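Local coordinates for protein probable dipeptidase (Pseudomonas aeruginosa, PDB 3B40) that is probably a metallodipeptidase of the membrane (renal) dipeptidase family, hydrolysing dipeptides with the help of bound metal ions, at residues A[93-98]-A[141-146]. The protein carries 11 engineered substitutions. Sequence-based numbering, arbitrary orientation.
Sequences HQQEIR and YPLGDD. With CA (calcium ion), chain F.
A helix and a β-to-α loop of the TIM-barrel fold meet here, Gln-95 of helix 87-108 reaching over to Pro-142 and Leu-143 just beyond strand 131-138. The nearest alpha carbons, those of Gln-95 and Pro-142, are 7.9 Å apart; the contacts between 93-98 and 141-146 are made by side-chain atoms, with no hydrogen bond between these two segments, although Arg-92 NE of the same helix makes a weak one to Pro-142 O. Pro-142 lies over one face of the Gln-95 amide: its CB is 3.4 Å from CD of Gln-95, nearly all of that distance being perpendicular to the amide plane. The same CB is 3.3 Å from OE1 of Gln-95, while CG of Pro-142 stands 3.7 Å from NE2 of Gln-95, so the contact extends across the whole amide. Leu-143 adds a second, lighter touch, its CD2 3.8 Å from NE2 of Gln-95. In the glutamine, CD lies anti to CA (chi2 -177°), and the extended chain carries the amide away from its helix.

In the barrel's order, strand 62-68 precedes helix 87-108, and strand 131-138 leads through this loop into helix 148-155. Trp-153 of that last helix touches both Gln-95 and Leu-143, bringing a third element to the buried junction. A type II' turn from Leu-143 to Asp-146, with Gly-144 at phi 64° and psi -143°, ends at a carboxylate whose OD1 bonds to Ser-148 OG and OD2 to Gln-149 NE2. Two residues before Gln-95, His-93 binds a calcium ion through NE2 at 2.6 Å, with Asp-89 OD2 as another ligand.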
ATOM      1  N   HIS A  93       7.232 -17.284   7.933  1.00 23.34           N
ATOM      2  CA  HIS A  93       6.054 -17.707   8.691  1.00 23.69           C
ATOM      3  C   HIS A  93       4.893 -16.700   8.617  1.00 22.14           C
ATOM      4  O   HIS A  93       3.755 -17.104   8.500  1.00 22.12           O
ATOM      5  CB  HIS A  93       6.431 -17.966  10.142  1.00 24.19           C
ATOM      6  CG  HIS A  93       7.357 -19.130  10.323  1.00 28.92           C
ATOM      7  ND1 HIS A  93       8.042 -19.362  11.498  1.00 32.89           N
ATOM      8  CD2 HIS A  93       7.720 -20.121   9.472  1.00 31.44           C
ATOM      9  CE1 HIS A  93       8.783 -20.447  11.364  1.00 34.06           C
ATOM     10  NE2 HIS A  93       8.607 -20.925  10.144  1.00 32.96           N
ATOM     11  N   GLN A  94       5.197 -15.408   8.666  1.00 21.17           N
ATOM     12  CA  GLN A  94       4.197 -14.336   8.497  1.00 20.60           C
ATOM     13  C   GLN A  94       3.524 -14.446   7.105  1.00 20.28           C
ATOM     14  O   GLN A  94       2.300 -14.296   6.993  1.00 20.00           O
ATOM     15  CB  GLN A  94       4.825 -12.945   8.681  1.00 20.58           C
ATOM     16  CG  GLN A  94       5.437 -12.656  10.068  1.00 21.84           C
ATOM     17  CD  GLN A  94       6.500 -11.534  10.081  1.00 21.78           C
ATOM     18  OE1 GLN A  94       6.462 -10.588   9.283  1.00 21.72           O
ATOM     19  NE2 GLN A  94       7.459 -11.645  11.009  1.00 23.20           N
ATOM     20  N   GLN A  95       4.315 -14.740   6.060  1.00 19.13           N
ATOM     21  CA  GLN A  95       3.779 -14.914   4.693  1.00 18.67           C
ATOM     22  C   GLN A  95       2.887 -16.140   4.626  1.00 18.96           C
ATOM     23  O   GLN A  95       1.806 -16.096   4.039  1.00 18.23           O
ATOM     24  CB  GLN A  95       4.876 -15.101   3.648  1.00 17.81           C
ATOM     25  CG  GLN A  95       5.858 -13.959   3.437  1.00 17.10           C
ATOM     26  CD  GLN A  95       6.822 -14.302   2.316  1.00 19.35           C
ATOM     27  OE1 GLN A  95       7.535 -15.320   2.379  1.00 20.56           O
ATOM     28  NE2 GLN A  95       6.858 -13.465   1.287  1.00 16.97           N
ATOM     29  N   GLU A  96       3.344 -17.240   5.216  1.00 18.44           N
ATOM     30  CA  GLU A  96       2.572 -18.476   5.155  1.00 18.96           C
ATOM     31  C   GLU A  96       1.219 -18.346   5.889  1.00 18.12           C
ATOM     32  O   GLU A  96       0.223 -18.846   5.415  1.00 17.59           O
ATOM     33  CB  GLU A  96       3.373 -19.649   5.694  1.00 19.96           C
ATOM     34  CG  GLU A  96       4.535 -20.087   4.786  1.00 23.14           C
ATOM     35  CD  GLU A  96       4.082 -20.657   3.428  1.00 27.82           C
ATOM     36  OE1 GLU A  96       3.092 -21.424   3.371  1.00 30.53           O
ATOM     37  OE2 GLU A  96       4.737 -20.343   2.415  1.00 29.33           O
ATOM     38  N   ILE A  97       1.221 -17.693   7.052  1.00 17.70           N
ATOM     39  CA  ILE A  97       0.009 -17.394   7.791  1.00 17.81           C
ATOM     40  C   ILE A  97      -0.972 -16.627   6.920  1.00 18.00           C
ATOM     41  O   ILE A  97      -2.148 -17.004   6.829  1.00 17.51           O
ATOM     42  CB  ILE A  97       0.323 -16.650   9.123  1.00 18.34           C
ATOM     43  CG1 ILE A  97       1.049 -17.625  10.080  1.00 18.53           C
ATOM     44  CG2 ILE A  97      -0.981 -16.080   9.770  1.00 18.12           C
ATOM     45  CD1 ILE A  97       1.514 -17.025  11.345  1.00 22.02           C
ATOM     46  N   ARG A  98      -0.490 -15.575   6.256  1.00 18.24           N
ATOM     47  CA  ARG A  98      -1.368 -14.736   5.419  1.00 18.30           C
ATOM     48  C   ARG A  98      -1.963 -15.513   4.242  1.00 19.23           C
ATOM     49  O   ARG A  98      -3.160 -15.372   3.925  1.00 18.49           O
ATOM     50  CB  ARG A  98      -0.663 -13.437   5.024  1.00 18.12           C
ATOM     51  CG  ARG A  98      -0.627 -12.466   6.206  1.00 16.60           C
ATOM     52  CD  ARG A  98       0.194 -11.232   5.949  1.00 15.96           C
ATOM     53  NE  ARG A  98      -0.139 -10.198   6.918  1.00 14.98           N
ATOM     54  CZ  ARG A  98       0.713  -9.706   7.816  1.00 19.37           C
ATOM     55  NH1 ARG A  98       0.297  -8.778   8.666  1.00 16.49           N
ATOM     56  NH2 ARG A  98       1.977 -10.150   7.870  1.00 17.55           N
ATOM     57  N   TYR A 141      12.237  -9.112   1.363  1.00 19.00           N
ATOM     58  CA  TYR A 141      12.967  -9.595   2.544  1.00 20.64           C
ATOM     59  C   TYR A 141      12.763 -11.099   2.875  1.00 21.38           C
ATOM     60  O   TYR A 141      13.740 -11.830   3.015  1.00 22.37           O
ATOM     61  CB  TYR A 141      12.698  -8.696   3.756  1.00 20.59           C
ATOM     62  CG  TYR A 141      13.323  -9.212   5.041  1.00 22.24           C
ATOM     63  CD1 TYR A 141      14.683  -8.979   5.321  1.00 21.98           C
ATOM     64  CD2 TYR A 141      12.561  -9.932   5.982  1.00 19.44           C
ATOM     65  CE1 TYR A 141      15.271  -9.451   6.494  1.00 21.08           C
ATOM     66  CE2 TYR A 141      13.157 -10.417   7.165  1.00 20.88           C
ATOM     67  CZ  TYR A 141      14.502 -10.165   7.406  1.00 20.23           C
ATOM     68  OH  TYR A 141      15.086 -10.627   8.561  1.00 22.66           O
ATOM     69  N   PRO A 142      11.507 -11.587   2.977  1.00 22.30           N
ATOM     70  CA  PRO A 142      11.372 -13.019   3.300  1.00 22.43           C
ATOM     71  C   PRO A 142      11.966 -14.005   2.278  1.00 23.29           C
ATOM     72  O   PRO A 142      12.183 -15.181   2.616  1.00 23.00           O
ATOM     73  CB  PRO A 142       9.866 -13.222   3.348  1.00 23.68           C
ATOM     74  CG  PRO A 142       9.275 -11.855   3.542  1.00 22.55           C
ATOM     75  CD  PRO A 142      10.194 -10.922   2.852  1.00 22.56           C
ATOM     76  N   LEU A 143      12.239 -13.549   1.052  1.00 23.21           N
ATOM     77  CA  LEU A 143      12.584 -14.471  -0.031  1.00 24.38           C
ATOM     78  C   LEU A 143      14.074 -14.834  -0.113  1.00 25.77           C
ATOM     79  O   LEU A 143      14.429 -15.748  -0.857  1.00 26.19           O
ATOM     80  CB  LEU A 143      12.105 -13.951  -1.399  1.00 23.96           C
ATOM     81  CG  LEU A 143      10.689 -13.406  -1.634  1.00 23.25           C
ATOM     82  CD1 LEU A 143      10.505 -13.073  -3.124  1.00 21.49           C
ATOM     83  CD2 LEU A 143       9.653 -14.418  -1.154  1.00 21.32           C
ATOM     84  N   GLY A 144      14.944 -14.124   0.603  1.00 26.22           N
ATOM     85  CA  GLY A 144      16.383 -14.437   0.548  1.00 27.49           C
ATOM     86  C   GLY A 144      16.927 -14.205  -0.855  1.00 28.20           C
ATOM     87  O   GLY A 144      16.482 -13.276  -1.532  1.00 28.65           O
ATOM     88  N   ASP A 145      17.858 -15.050  -1.304  1.00 28.44           N
ATOM     89  CA  ASP A 145      18.470 -14.919  -2.641  1.00 28.95           C
ATOM     90  C   ASP A 145      17.815 -15.807  -3.689  1.00 28.72           C
ATOM     91  O   ASP A 145      18.360 -15.988  -4.782  1.00 29.24           O
ATOM     92  CB  ASP A 145      19.962 -15.267  -2.614  1.00 29.49           C
ATOM     93  CG  ASP A 145      20.786 -14.356  -1.704  1.00 32.79           C
ATOM     94  OD1 ASP A 145      20.423 -13.167  -1.545  1.00 35.53           O
ATOM     95  OD2 ASP A 145      21.810 -14.843  -1.149  1.00 36.48           O
ATOM     96  N   ASP A 146      16.642 -16.348  -3.393  1.00 27.54           N
ATOM     97  CA  ASP A 146      16.082 -17.345  -4.282  1.00 26.66           C
ATOM     98  C   ASP A 146      15.043 -16.750  -5.239  1.00 25.97           C
ATOM     99  O   ASP A 146      13.882 -16.561  -4.878  1.00 26.30           O
ATOM    100  CB  ASP A 146      15.546 -18.518  -3.450  1.00 26.54           C
ATOM    101  CG  ASP A 146      15.015 -19.649  -4.285  1.00 27.44           C
ATOM    102  OD1 ASP A 146      15.252 -19.710  -5.514  1.00 26.21           O
ATOM    103  OD2 ASP A 146      14.346 -20.513  -3.680  1.00 30.05           O
TER
HETATM  104 CA    CA F 451      10.523 -22.283   8.957  1.00 55.06          CA